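Local coordinates for RNA-dependent RNA polymerase (Toscana virus, PDB 6QW0), which probably uses its manganese-binding N-terminal endonuclease domain to cleave capped host RNAs, supplying primers for viral transcription, at residues H19-Y24 and S138-A143; Y29-P34 and D56-S61; N173-N178 and N187-R192. All coordinates share one frame; numbering follows the deposited sequence.

Contact 1: H19-Y24 and S138-A143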
ATOM      1  N   HIS A  19      13.954   5.607   3.695  1.00 18.03           N
ATOM      2  CA  HIS A  19      14.882   4.742   2.980  1.00 20.00           C
ATOM      3  C   HIS A  19      14.774   5.028   1.483  1.00 18.13           C
ATOM      4  O   HIS A  19      13.734   5.488   1.013  1.00 19.04           O
ATOM      5  CB  HIS A  19      14.582   3.265   3.264  1.00 21.89           C
ATOM      6  CG  HIS A  19      14.879   2.855   4.672  1.00 19.67           C
ATOM      7  ND1 HIS A  19      16.078   2.288   5.047  1.00 21.12           N
ATOM      8  CD2 HIS A  19      14.137   2.951   5.800  1.00 22.14           C
ATOM      9  CE1 HIS A  19      16.062   2.051   6.347  1.00 21.60           C
ATOM     10  NE2 HIS A  19      14.893   2.440   6.827  1.00 23.22           N
ATOM     11  N   PRO A  20      15.852   4.815   0.724  1.00 19.70           N
ATOM     12  CA  PRO A  20      15.841   5.192  -0.704  1.00 17.80           C
ATOM     13  C   PRO A  20      14.904   4.314  -1.520  1.00 20.37           C
ATOM     14  O   PRO A  20      14.789   3.112  -1.282  1.00 19.90           O
ATOM     15  CB  PRO A  20      17.304   5.001  -1.140  1.00 21.18           C
ATOM     16  CG  PRO A  20      17.894   4.075  -0.106  1.00 29.73           C
ATOM     17  CD  PRO A  20      17.168   4.352   1.184  1.00 19.95           C
ATOM     18  N   LEU A  21      14.225   4.936  -2.485  1.00 22.07           N
ATOM     19  CA  LEU A  21      13.379   4.197  -3.414  1.00 23.45           C
ATOM     20  C   LEU A  21      14.226   3.328  -4.330  1.00 23.20           C
ATOM     21  O   LEU A  21      15.285   3.745  -4.808  1.00 24.10           O
ATOM     22  CB  LEU A  21      12.532   5.154  -4.251  1.00 21.39           C
ATOM     23  CG  LEU A  21      11.470   5.976  -3.510  1.00 24.10           C
ATOM     24  CD1 LEU A  21      10.985   7.089  -4.412  1.00 25.65           C
ATOM     25  CD2 LEU A  21      10.288   5.118  -2.995  1.00 23.22           C
ATOM     26  N   ARG A  22      13.749   2.109  -4.562  1.00 20.68           N
ATOM     27  CA  ARG A  22      14.382   1.145  -5.448  1.00 22.04           C
ATOM     28  C   ARG A  22      13.405   0.743  -6.543  1.00 21.83           C
ATOM     29  O   ARG A  22      12.185   0.704  -6.335  1.00 21.58           O
ATOM     30  CB  ARG A  22      14.826  -0.104  -4.673  1.00 23.53           C
ATOM     31  CG  ARG A  22      15.858   0.198  -3.565  1.00 31.37           C
ATOM     32  CD  ARG A  22      16.058  -0.992  -2.630  1.00 34.37           C
ATOM     33  NE  ARG A  22      16.205  -2.232  -3.383  1.00 35.72           N
ATOM     34  CZ  ARG A  22      16.347  -3.437  -2.838  1.00 38.99           C
ATOM     35  NH1 ARG A  22      16.373  -3.579  -1.519  1.00 34.58           N
ATOM     36  NH2 ARG A  22      16.458  -4.504  -3.621  1.00 35.89           N
ATOM     37  N   ARG A  23      13.955   0.395  -7.703  1.00 22.93           N
ATOM     38  CA  ARG A  23      13.148  -0.124  -8.800  1.00 24.00           C
ATOM     39  C   ARG A  23      13.223  -1.642  -8.822  1.00 24.30           C
ATOM     40  O   ARG A  23      14.310  -2.224  -8.735  1.00 27.49           O
ATOM     41  CB  ARG A  23      13.601   0.446 -10.145  1.00 24.80           C
ATOM     42  CG  ARG A  23      13.598   1.962 -10.195  1.00 30.15           C
ATOM     43  CD  ARG A  23      13.437   2.477 -11.615  1.00 35.96           C
ATOM     44  NE  ARG A  23      13.196   3.917 -11.623  1.00 35.19           N
ATOM     45  CZ  ARG A  23      12.870   4.611 -12.706  1.00 38.74           C
ATOM     46  NH1 ARG A  23      12.749   3.995 -13.881  1.00 36.20           N
ATOM     47  NH2 ARG A  23      12.671   5.915 -12.612  1.00 32.95           N
ATOM     48  N   TYR A  24      12.061  -2.276  -8.937  1.00 22.02           N
ATOM     49  CA  TYR A  24      11.930  -3.722  -8.987  1.00 22.79           C
ATOM     50  C   TYR A  24      11.207  -4.096 -10.268  1.00 23.46           C
ATOM     51  O   TYR A  24      10.236  -3.439 -10.643  1.00 23.92           O
ATOM     52  CB  TYR A  24      11.112  -4.258  -7.817  1.00 24.45           C
ATOM     53  CG  TYR A  24      11.693  -4.047  -6.441  1.00 24.08           C
ATOM     54  CD1 TYR A  24      12.535  -4.986  -5.883  1.00 22.13           C
ATOM     55  CD2 TYR A  24      11.349  -2.937  -5.688  1.00 23.56           C
ATOM     56  CE1 TYR A  24      13.039  -4.835  -4.611  1.00 23.88           C
ATOM     57  CE2 TYR A  24      11.864  -2.766  -4.405  1.00 23.47           C
ATOM     58  CZ  TYR A  24      12.702  -3.731  -3.882  1.00 24.29           C
ATOM     59  OH  TYR A  24      13.221  -3.616  -2.613  1.00 28.12           O
ATOM     60  N   SER A 138       6.991   6.579 -14.698  1.00 29.73           N
ATOM     61  CA  SER A 138       5.747   7.087 -14.133  1.00 27.90           C
ATOM     62  C   SER A 138       5.568   6.613 -12.695  1.00 26.52           C
ATOM     63  O   SER A 138       5.075   7.365 -11.843  1.00 30.36           O
ATOM     64  CB  SER A 138       4.560   6.652 -14.993  1.00 32.77           C
ATOM     65  OG  SER A 138       3.370   7.283 -14.551  1.00 46.71           O
ATOM     66  N   ALA A 139       5.958   5.363 -12.412  1.00 30.00           N
ATOM     67  CA  ALA A 139       5.856   4.840 -11.051  1.00 26.41           C
ATOM     68  C   ALA A 139       6.781   5.585 -10.103  1.00 30.91           C
ATOM     69  O   ALA A 139       6.416   5.841  -8.949  1.00 28.34           O
ATOM     70  CB  ALA A 139       6.175   3.347 -11.027  1.00 28.49           C
ATOM     71  N   ASP A 140       7.989   5.926 -10.558  1.00 28.20           N
ATOM     72  CA  ASP A 140       8.877   6.700  -9.693  1.00 25.05           C
ATOM     73  C   ASP A 140       8.291   8.074  -9.396  1.00 28.13           C
ATOM     74  O   ASP A 140       8.342   8.541  -8.254  1.00 28.57           O
ATOM     75  CB  ASP A 140      10.265   6.836 -10.307  1.00 31.04           C
ATOM     76  CG  ASP A 140      11.169   7.729  -9.468  1.00 38.00           C
ATOM     77  OD1 ASP A 140      11.879   7.210  -8.580  1.00 40.16           O
ATOM     78  OD2 ASP A 140      11.130   8.961  -9.666  1.00 39.88           O
ATOM     79  N   LEU A 141       7.696   8.730 -10.398  1.00 26.49           N
ATOM     80  CA  LEU A 141       7.058  10.016 -10.140  1.00 29.90           C
ATOM     81  C   LEU A 141       5.897   9.867  -9.166  1.00 29.29           C
ATOM     82  O   LEU A 141       5.704  10.707  -8.281  1.00 29.09           O
ATOM     83  CB  LEU A 141       6.581  10.647 -11.451  1.00 31.94           C
ATOM     84  CG  LEU A 141       5.822  11.973 -11.360  1.00 34.58           C
ATOM     85  CD1 LEU A 141       6.658  13.049 -10.677  1.00 39.54           C
ATOM     86  CD2 LEU A 141       5.408  12.424 -12.755  1.00 37.50           C
ATOM     87  N   ALA A 142       5.118   8.800  -9.309  1.00 26.69           N
ATOM     88  CA  ALA A 142       3.994   8.587  -8.404  1.00 25.33           C
ATOM     89  C   ALA A 142       4.474   8.387  -6.971  1.00 23.51           C
ATOM     90  O   ALA A 142       3.878   8.924  -6.032  1.00 27.77           O
ATOM     91  CB  ALA A 142       3.170   7.389  -8.876  1.00 28.33           C
ATOM     92  N   ALA A 143       5.546   7.607  -6.789  1.00 26.11           N
ATOM     93  CA  ALA A 143       6.123   7.427  -5.456  1.00 26.13           C
ATOM     94  C   ALA A 143       6.589   8.752  -4.870  1.00 26.50           C
ATOM     95  O   ALA A 143       6.349   9.043  -3.694  1.00 26.24           O
ATOM     96  CB  ALA A 143       7.284   6.431  -5.512  1.00 23.34           C
TER
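Arg-23, on strand 22-25, and Asp-140, in the first turns of helix 136-157, form the closest backbone approach between 19-24 and 138-143, with their CA atoms 8.1 Å apart, so side chains make the whole contact. It illustrates how a helix is laid on a sheet: small and branched apolar groups meet on the inner side, while charged groups line the outer border. On the inner side, the forked end of Leu-21 lies over the methyl of Ala-143. CD1 of Leu-21 comes within 3.9 Å of Ala-143 CB, and CD2 of the same leucine stays 4.1 Å from that methyl, so both branches take part. Ala-143 also touches Ile-167 and Ala-169 on strand 163-171, and Leu-21 reaches Val-176 and Ile-147, which extends the apolar patch across the sheet and along the helix.

At the border, Arg-23 stretches out in an extended chain, crossing the side chain of Asp-140 at about a right angle. Arg-23 NH2 rests 3.5 Å from Asp-140 CB, touching the aliphatic root of the aspartate. The plane of the carboxylate is turned 35° from the guanidinium. Arg-23 NH2 and Asp-140 OD1 remain 4.3 Å apart, beyond a salt bridge. Each group has a stronger partner on the helix: Arg-23 NH2 hydrogen-bonds Asn-137 OD1, and Asp-140 OD2 pairs with Arg-144 NE.

In this nuclease of the PDDEXK clan, a bound manganese(III) ion lies about 11 Å from the Ala-143 side chain. The chemistry implies close apolar packing beside a looser electrostatic attraction, in which Asp-140 probably feels Arg-23 through space while its direct ion pair is with Arg-144.

Contact 2: Y29-P34 and D56-S61. With SO4 (sulfate ion), chain E.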
ATOM      1  N   TYR A  29       6.194 -13.845 -15.948  1.00 32.08           N
ATOM      2  CA  TYR A  29       6.421 -14.690 -17.122  1.00 45.95           C
ATOM      3  C   TYR A  29       5.077 -15.234 -17.592  1.00 40.15           C
ATOM      4  O   TYR A  29       4.112 -14.465 -17.721  1.00 42.88           O
ATOM      5  CB  TYR A  29       7.529 -15.712 -16.856  1.00 46.66           C
ATOM      6  CG  TYR A  29       8.854 -15.050 -16.566  1.00 43.38           C
ATOM      7  CD1 TYR A  29       9.807 -15.644 -15.749  1.00 47.37           C
ATOM      8  CD2 TYR A  29       9.143 -13.811 -17.114  1.00 48.40           C
ATOM      9  CE1 TYR A  29      11.025 -15.014 -15.496  1.00 46.44           C
ATOM     10  CE2 TYR A  29      10.343 -13.176 -16.867  1.00 50.07           C
ATOM     11  CZ  TYR A  29      11.287 -13.781 -16.058  1.00 49.22           C
ATOM     12  OH  TYR A  29      12.490 -13.146 -15.808  1.00 60.25           O
ATOM     13  N   ASP A  30       4.949 -16.522 -17.856  1.00 44.68           N
ATOM     14  CA  ASP A  30       3.727 -17.067 -18.427  1.00 40.47           C
ATOM     15  C   ASP A  30       3.027 -17.873 -17.336  1.00 42.23           C
ATOM     16  O   ASP A  30       3.071 -19.104 -17.313  1.00 53.53           O
ATOM     17  CB  ASP A  30       4.083 -17.898 -19.646  1.00 42.94           C
ATOM     18  CG  ASP A  30       2.879 -18.307 -20.441  1.00 41.60           C
ATOM     19  OD1 ASP A  30       1.747 -18.017 -19.991  1.00 46.70           O
ATOM     20  OD2 ASP A  30       3.059 -18.899 -21.518  1.00 50.49           O
ATOM     21  N   THR A  31       2.370 -17.155 -16.414  1.00 42.81           N
ATOM     22  CA  THR A  31       1.648 -17.599 -15.224  1.00 37.30           C
ATOM     23  C   THR A  31       0.143 -17.558 -15.463  1.00 31.72           C
ATOM     24  O   THR A  31      -0.361 -16.589 -16.044  1.00 32.73           O
ATOM     25  CB  THR A  31       1.988 -16.713 -14.020  1.00 36.01           C
ATOM     26  OG1 THR A  31       3.406 -16.717 -13.801  1.00 47.39           O
ATOM     27  CG2 THR A  31       1.301 -17.203 -12.753  1.00 37.62           C
ATOM     28  N   PRO A  32      -0.603 -18.583 -15.039  1.00 29.66           N
ATOM     29  CA  PRO A  32      -2.060 -18.547 -15.210  1.00 26.56           C
ATOM     30  C   PRO A  32      -2.672 -17.386 -14.445  1.00 27.23           C
ATOM     31  O   PRO A  32      -2.246 -17.045 -13.341  1.00 30.82           O
ATOM     32  CB  PRO A  32      -2.527 -19.894 -14.646  1.00 29.68           C
ATOM     33  CG  PRO A  32      -1.324 -20.777 -14.721  1.00 37.22           C
ATOM     34  CD  PRO A  32      -0.147 -19.873 -14.491  1.00 35.80           C
ATOM     35  N   ILE A  33      -3.680 -16.775 -15.063  1.00 23.04           N
ATOM     36  CA  ILE A  33      -4.416 -15.655 -14.500  1.00 19.84           C
ATOM     37  C   ILE A  33      -5.852 -16.131 -14.289  1.00 22.15           C
ATOM     38  O   ILE A  33      -6.447 -16.684 -15.217  1.00 22.83           O
ATOM     39  CB  ILE A  33      -4.390 -14.423 -15.422  1.00 22.05           C
ATOM     40  CG1 ILE A  33      -2.943 -14.023 -15.733  1.00 25.22           C
ATOM     41  CG2 ILE A  33      -5.193 -13.264 -14.838  1.00 22.90           C
ATOM     42  CD1 ILE A  33      -2.832 -12.960 -16.821  1.00 24.93           C
ATOM     43  N   PRO A  34      -6.433 -15.980 -13.106  1.00 24.49           N
ATOM     44  CA  PRO A  34      -7.757 -16.575 -12.878  1.00 22.69           C
ATOM     45  C   PRO A  34      -8.855 -15.867 -13.648  1.00 21.75           C
ATOM     46  O   PRO A  34      -8.855 -14.643 -13.806  1.00 22.39           O
ATOM     47  CB  PRO A  34      -7.964 -16.429 -11.365  1.00 22.88           C
ATOM     48  CG  PRO A  34      -7.177 -15.190 -11.024  1.00 23.43           C
ATOM     49  CD  PRO A  34      -5.948 -15.236 -11.928  1.00 23.20           C
ATOM     50  N   ASP A  56      -0.788 -24.218  -6.757  1.00 46.38           N
ATOM     51  CA  ASP A  56      -0.386 -23.942  -5.385  1.00 50.97           C
ATOM     52  C   ASP A  56       0.950 -23.208  -5.367  1.00 45.67           C
ATOM     53  O   ASP A  56       1.933 -23.676  -5.947  1.00 47.92           O
ATOM     54  CB  ASP A  56      -0.296 -25.245  -4.591  1.00 56.44           C
ATOM     55  N   GLY A  57       0.969 -22.033  -4.739  1.00 50.55           N
ATOM     56  CA  GLY A  57       2.187 -21.270  -4.583  1.00 46.30           C
ATOM     57  C   GLY A  57       2.572 -20.370  -5.740  1.00 50.33           C
ATOM     58  O   GLY A  57       3.579 -19.656  -5.631  1.00 49.52           O
ATOM     59  N   GLN A  58       1.831 -20.386  -6.847  1.00 42.97           N
ATOM     60  CA  GLN A  58       2.097 -19.450  -7.931  1.00 42.17           C
ATOM     61  C   GLN A  58       1.697 -18.041  -7.501  1.00 33.58           C
ATOM     62  O   GLN A  58       0.999 -17.846  -6.505  1.00 36.57           O
ATOM     63  CB  GLN A  58       1.327 -19.847  -9.190  1.00 44.22           C
ATOM     64  CG  GLN A  58      -0.158 -19.488  -9.137  1.00 43.01           C
ATOM     65  CD  GLN A  58      -0.825 -19.482 -10.505  1.00 40.96           C
ATOM     66  OE1 GLN A  58      -0.885 -20.507 -11.189  1.00 47.08           O
ATOM     67  NE2 GLN A  58      -1.311 -18.319 -10.917  1.00 38.38           N
ATOM     68  N   SER A  59       2.136 -17.045  -8.271  1.00 28.01           N
ATOM     69  CA  SER A  59       1.649 -15.688  -8.041  1.00 26.48           C
ATOM     70  C   SER A  59       0.126 -15.656  -8.099  1.00 28.97           C
ATOM     71  O   SER A  59      -0.499 -16.339  -8.915  1.00 31.34           O
ATOM     72  CB  SER A  59       2.231 -14.717  -9.070  1.00 29.41           C
ATOM     73  OG  SER A  59       3.632 -14.576  -8.906  1.00 31.16           O
ATOM     74  N   GLY A  60      -0.474 -14.881  -7.203  1.00 27.26           N
ATOM     75  CA  GLY A  60      -1.910 -14.774  -7.103  1.00 23.54           C
ATOM     76  C   GLY A  60      -2.529 -15.584  -5.985  1.00 22.92           C
ATOM     77  O   GLY A  60      -3.751 -15.525  -5.808  1.00 25.62           O
ATOM     78  N   SER A  61      -1.722 -16.315  -5.212  1.00 28.90           N
ATOM     79  CA  SER A  61      -2.270 -17.153  -4.154  1.00 30.25           C
ATOM     80  C   SER A  61      -2.934 -16.341  -3.053  1.00 30.79           C
ATOM     81  O   SER A  61      -3.706 -16.906  -2.273  1.00 28.65           O
ATOM     82  CB  SER A  61      -1.176 -18.022  -3.540  1.00 29.39           C
ATOM     83  OG  SER A  61      -0.153 -17.210  -2.994  1.00 44.19           O
TER
HETATM   84  S   SO4 E 303       6.959 -10.101 -16.479  1.00 42.63           S
HETATM   85  O1  SO4 E 303       7.336 -11.498 -16.628  1.00 46.70           O
HETATM   86  O2  SO4 E 303       5.819  -9.798 -17.338  1.00 48.29           O
HETATM   87  O3  SO4 E 303       8.097  -9.254 -16.842  1.00 51.66           O
HETATM   88  O4  SO4 E 303       6.596  -9.874 -15.088  1.00 34.43           O
HETATM   89  O   HOH W   1       4.421 -17.101 -10.597  1.00 53.53           O
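Thr-31 and Ser-59 mark the nearest backbone approach of two irregular loops, their CA atoms 7.4 Å apart. The first leads into strand 36-39 and the second joins 46-49 to 66-68, all three of one antiparallel sheet. The second loop is shaped by a type II beta turn from Gln-58 to Ser-61. Gly-60 occupies its third position with a positive phi of 101°, where a CB would collide with the preceding carbonyl oxygen; the closing bond, Ser-61 N to Gln-58 O, is weak.

The contact is a worked example of one amide joining two loops. CG of Gln-58 sits between the backbone N and the carbonyl carbon, and the chain beyond it runs extended towards Pro-32. Gln-58 NE2 gives the hydrogen bond across the contact, 2.9 Å to Pro-32 O with a bent N-H...O angle of 146°; the donor lies off the carbonyl plane of the proline. A second bond joins Gln-58 NE2 to Ser-59 O, also 2.9 Å, straighter and nearly in line with that C=O. Both acceptors lie close to the amide plane. The other end of the amide accepts from Ala-55 N, so three bonds fix the rotation of the group. OE1 of Gln-58 also lies against the pyrrolidine ring, 3.4 Å from Pro-32 CD, while the methyl CG2 of Thr-31 slides alongside and comes 3.4 Å from Gln-58 NE2.

Phe-191 of helix 183-203 touches Thr-31, Pro-34 and Ser-59, setting both loops on the helix. Tyr-29 N binds a sulfate, probably from the crystallisation liquor, which Ser-26, Ile-28 and Arg-194 also hold. Thr-31 OG1 hydrogen-bonds Ile-28 O, and a water accepts from Ser-59 N at 3.3 Å while donating weakly to Thr-31 OG1 at 3.4 Å.

Contact 3: N173-N178 and N187-R192. With SO4 (sulfate ion), chain F.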
ATOM      1  N   ASN A 173       4.779  -3.495 -15.079  1.00 24.88           N
ATOM      2  CA  ASN A 173       5.961  -4.345 -15.148  1.00 27.73           C
ATOM      3  C   ASN A 173       6.836  -4.269 -13.900  1.00 24.42           C
ATOM      4  O   ASN A 173       7.990  -4.684 -13.943  1.00 26.41           O
ATOM      5  CB  ASN A 173       6.790  -3.993 -16.385  1.00 31.38           C
ATOM      6  CG  ASN A 173       6.091  -4.372 -17.674  1.00 31.11           C
ATOM      7  OD1 ASN A 173       5.701  -5.517 -17.858  1.00 35.39           O
ATOM      8  ND2 ASN A 173       5.918  -3.404 -18.560  1.00 37.35           N
ATOM      9  N   GLY A 174       6.330  -3.763 -12.781  1.00 23.99           N
ATOM     10  CA  GLY A 174       7.191  -3.770 -11.611  1.00 27.84           C
ATOM     11  C   GLY A 174       6.662  -2.860 -10.519  1.00 25.20           C
ATOM     12  O   GLY A 174       5.505  -2.463 -10.528  1.00 22.97           O
ATOM     13  N   VAL A 175       7.561  -2.534  -9.591  1.00 21.61           N
ATOM     14  CA  VAL A 175       7.245  -1.772  -8.391  1.00 20.32           C
ATOM     15  C   VAL A 175       8.399  -0.829  -8.115  1.00 22.09           C
ATOM     16  O   VAL A 175       9.561  -1.210  -8.272  1.00 23.93           O
ATOM     17  CB  VAL A 175       7.024  -2.724  -7.192  1.00 24.51           C
ATOM     18  CG1 VAL A 175       7.072  -1.982  -5.881  1.00 24.62           C
ATOM     19  CG2 VAL A 175       5.707  -3.485  -7.339  1.00 25.37           C
ATOM     20  N   VAL A 176       8.086   0.403  -7.713  1.00 21.11           N
ATOM     21  CA  VAL A 176       9.063   1.307  -7.117  1.00 19.95           C
ATOM     22  C   VAL A 176       8.729   1.406  -5.636  1.00 21.91           C
ATOM     23  O   VAL A 176       7.611   1.790  -5.275  1.00 21.91           O
ATOM     24  CB  VAL A 176       9.052   2.686  -7.783  1.00 21.81           C
ATOM     25  CG1 VAL A 176      10.057   3.605  -7.096  1.00 25.83           C
ATOM     26  CG2 VAL A 176       9.391   2.538  -9.266  1.00 22.97           C
ATOM     27  N   SER A 177       9.688   1.046  -4.784  1.00 21.34           N
ATOM     28  CA  SER A 177       9.417   1.007  -3.346  1.00 18.77           C
ATOM     29  C   SER A 177      10.722   1.175  -2.589  1.00 20.15           C
ATOM     30  O   SER A 177      11.784   0.773  -3.066  1.00 20.63           O
ATOM     31  CB  SER A 177       8.756  -0.319  -2.935  1.00 21.51           C
ATOM     32  OG  SER A 177       8.424  -0.314  -1.546  1.00 21.08           O
ATOM     33  N   ASN A 178      10.635   1.734  -1.379  1.00 20.80           N
ATOM     34  CA  ASN A 178      11.793   1.728  -0.495  1.00 20.71           C
ATOM     35  C   ASN A 178      11.710   0.627   0.562  1.00 19.44           C
ATOM     36  O   ASN A 178      12.588   0.544   1.429  1.00 21.96           O
ATOM     37  CB  ASN A 178      12.024   3.120   0.142  1.00 18.88           C
ATOM     38  CG  ASN A 178      10.811   3.685   0.856  1.00 20.89           C
ATOM     39  OD1 ASN A 178       9.704   3.164   0.766  1.00 19.33           O
ATOM     40  ND2 ASN A 178      11.024   4.791   1.567  1.00 18.60           N
ATOM     41  N   ASN A 187       6.115  -9.707  -7.429  1.00 22.56           N
ATOM     42  CA  ASN A 187       5.217 -10.386  -8.361  1.00 25.15           C
ATOM     43  C   ASN A 187       3.776 -10.414  -7.861  1.00 25.32           C
ATOM     44  O   ASN A 187       2.839 -10.328  -8.662  1.00 24.76           O
ATOM     45  CB  ASN A 187       5.720 -11.806  -8.621  1.00 24.39           C
ATOM     46  CG  ASN A 187       6.912 -11.837  -9.552  1.00 25.48           C
ATOM     47  OD1 ASN A 187       7.266 -10.831 -10.171  1.00 25.94           O
ATOM     48  ND2 ASN A 187       7.534 -13.007  -9.668  1.00 29.92           N
ATOM     49  N   GLU A 188       3.561 -10.563  -6.547  1.00 19.99           N
ATOM     50  CA  GLU A 188       2.184 -10.605  -6.053  1.00 22.11           C
ATOM     51  C   GLU A 188       1.495  -9.257  -6.232  1.00 21.99           C
ATOM     52  O   GLU A 188       0.345  -9.189  -6.672  1.00 22.94           O
ATOM     53  CB  GLU A 188       2.156 -11.043  -4.586  1.00 24.72           C
ATOM     54  CG  GLU A 188       0.763 -11.452  -4.089  1.00 22.84           C
ATOM     55  CD  GLU A 188       0.301 -12.791  -4.661  1.00 25.57           C
ATOM     56  OE1 GLU A 188       1.132 -13.506  -5.259  1.00 27.97           O
ATOM     57  OE2 GLU A 188      -0.894 -13.105  -4.524  1.00 25.94           O
ATOM     58  N   ILE A 189       2.201  -8.164  -5.926  1.00 21.98           N
ATOM     59  CA  ILE A 189       1.646  -6.834  -6.146  1.00 22.48           C
ATOM     60  C   ILE A 189       1.338  -6.614  -7.626  1.00 23.18           C
ATOM     61  O   ILE A 189       0.238  -6.183  -7.992  1.00 24.26           O
ATOM     62  CB  ILE A 189       2.610  -5.766  -5.596  1.00 21.25           C
ATOM     63  CG1 ILE A 189       2.660  -5.864  -4.061  1.00 24.05           C
ATOM     64  CG2 ILE A 189       2.190  -4.371  -6.045  1.00 24.00           C
ATOM     65  CD1 ILE A 189       3.973  -5.358  -3.453  1.00 22.93           C
ATOM     66  N   VAL A 190       2.311  -6.893  -8.497  1.00 22.96           N
ATOM     67  CA  VAL A 190       2.107  -6.679  -9.928  1.00 22.43           C
ATOM     68  C   VAL A 190       1.009  -7.597 -10.465  1.00 21.01           C
ATOM     69  O   VAL A 190       0.136  -7.157 -11.219  1.00 22.99           O
ATOM     70  CB  VAL A 190       3.430  -6.869 -10.691  1.00 19.97           C
ATOM     71  CG1 VAL A 190       3.196  -6.756 -12.203  1.00 22.77           C
ATOM     72  CG2 VAL A 190       4.462  -5.838 -10.249  1.00 23.03           C
ATOM     73  N   PHE A 191       1.020  -8.866 -10.067  1.00 19.78           N
ATOM     74  CA  PHE A 191      -0.018  -9.797 -10.521  1.00 20.11           C
ATOM     75  C   PHE A 191      -1.417  -9.304 -10.148  1.00 23.37           C
ATOM     76  O   PHE A 191      -2.344  -9.332 -10.966  1.00 24.23           O
ATOM     77  CB  PHE A 191       0.253 -11.179  -9.931  1.00 22.40           C
ATOM     78  CG  PHE A 191      -0.622 -12.266 -10.492  1.00 20.56           C
ATOM     79  CD1 PHE A 191      -1.854 -12.544  -9.916  1.00 23.93           C
ATOM     80  CD2 PHE A 191      -0.212 -13.017 -11.582  1.00 24.33           C
ATOM     81  CE1 PHE A 191      -2.667 -13.547 -10.412  1.00 23.77           C
ATOM     82  CE2 PHE A 191      -1.024 -14.027 -12.089  1.00 24.67           C
ATOM     83  CZ  PHE A 191      -2.245 -14.294 -11.506  1.00 25.05           C
ATOM     84  N   ARG A 192      -1.597  -8.860  -8.900  1.00 20.93           N
ATOM     85  CA  ARG A 192      -2.899  -8.356  -8.473  1.00 22.15           C
ATOM     86  C   ARG A 192      -3.275  -7.073  -9.207  1.00 20.90           C
ATOM     87  O   ARG A 192      -4.457  -6.854  -9.508  1.00 23.15           O
ATOM     88  CB  ARG A 192      -2.895  -8.121  -6.951  1.00 22.93           C
ATOM     89  CG  ARG A 192      -2.778  -9.408  -6.128  1.00 25.13           C
ATOM     90  CD  ARG A 192      -2.830  -9.122  -4.595  1.00 21.61           C
ATOM     91  NE  ARG A 192      -4.093  -8.510  -4.191  1.00 23.22           N
ATOM     92  CZ  ARG A 192      -5.049  -9.124  -3.497  1.00 23.50           C
ATOM     93  NH1 ARG A 192      -4.894 -10.386  -3.102  1.00 23.64           N
ATOM     94  NH2 ARG A 192      -6.167  -8.479  -3.204  1.00 24.55           N
TER
HETATM   95  S   SO4 F 304       9.009  -0.161 -18.423  1.00 61.27           S
HETATM   96  O1  SO4 F 304       7.625  -0.562 -18.181  1.00 61.75           O
HETATM   97  O2  SO4 F 304       9.907  -1.202 -17.932  1.00 58.63           O
HETATM   98  O3  SO4 F 304       9.284   1.088 -17.726  1.00 53.84           O
HETATM   99  O4  SO4 F 304       9.203   0.032 -19.859  1.00 65.41           O
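Val-175 meets Ile-189 and Val-190 in a buried helix-on-sheet interface, where helix 183-203 covers one face of the mixed sheet. The axes of strand 174-177 and helix segment 187-192 approach to 7.9 Å, with 121° between their N-to-C directions, and the backbones are nearest at Gly-174 and Val-190.

A single methyl carries the apolar contact on the strand side. CG2 of Val-175 is 3.9 Å from CG2 of Ile-189 and equally 3.9 Å from CG2 of Val-190, so it fits against two consecutive helix residues. With CG1 of Val-175 anti to the backbone N (chi1 164°), it is the other branch that faces the helix. The Val-175 and Ile-189 side chains cross nearly at right angles, whereas Val-175 and Val-190 run past each other in opposite directions. Ile-189 also touches Val-170, and Val-175 touches Ile-168, carrying the same packing onto strand 163-171.

In this PDDEXK-clan domain the sheet has helices on both faces: Val-175 turns to helix 183-203, and its neighbour Val-176 turns the other way, to Ala-139 of helix 136-157. Gly-174 is explained by its own backbone angles, at which a side chain would run into the carbonyl oxygen of the residue before. CG2 of Val-190 packs against the main chain here, 3.5 Å from Gly-174 O and 3.7 Å from Gly-174 CA.

Backbone bonds of Val-175 with Tyr-24 and of Ser-177 with Arg-22 pair the strand with strand 22-25, and Asn-173 with Ser-26 continues the pairing just past the strands. At the outer end, Asn-173 ND2 makes a weak hydrogen bond of 3.3 Å to O1 of a sulfate, probably from the crystallisation liquor, and that ion also accepts from Ala-136 N.

In the fold
From the N terminus, the chain enters contact 1 at 19-24 and soon reaches 29-34. Contact 2 then closes a short loop, spanning the strands 36-39 and 46-49, when the chain returns at 56-61. That loop is contained within the longer one that contact 1 completes at 138-143, on helix 136-157. Contact 3 follows in series, joining strand 174-177 to the C-terminal helix 183-203 across a few residues. Contacts 1 and 3 share the mixed sheet, where strands 22-25 and 174-177 are antiparallel neighbours. Contact 2 meets contact 3 on the helix, where Gly-60 N hydrogen-bonds Glu-188 OE1, but it does not touch contact 1.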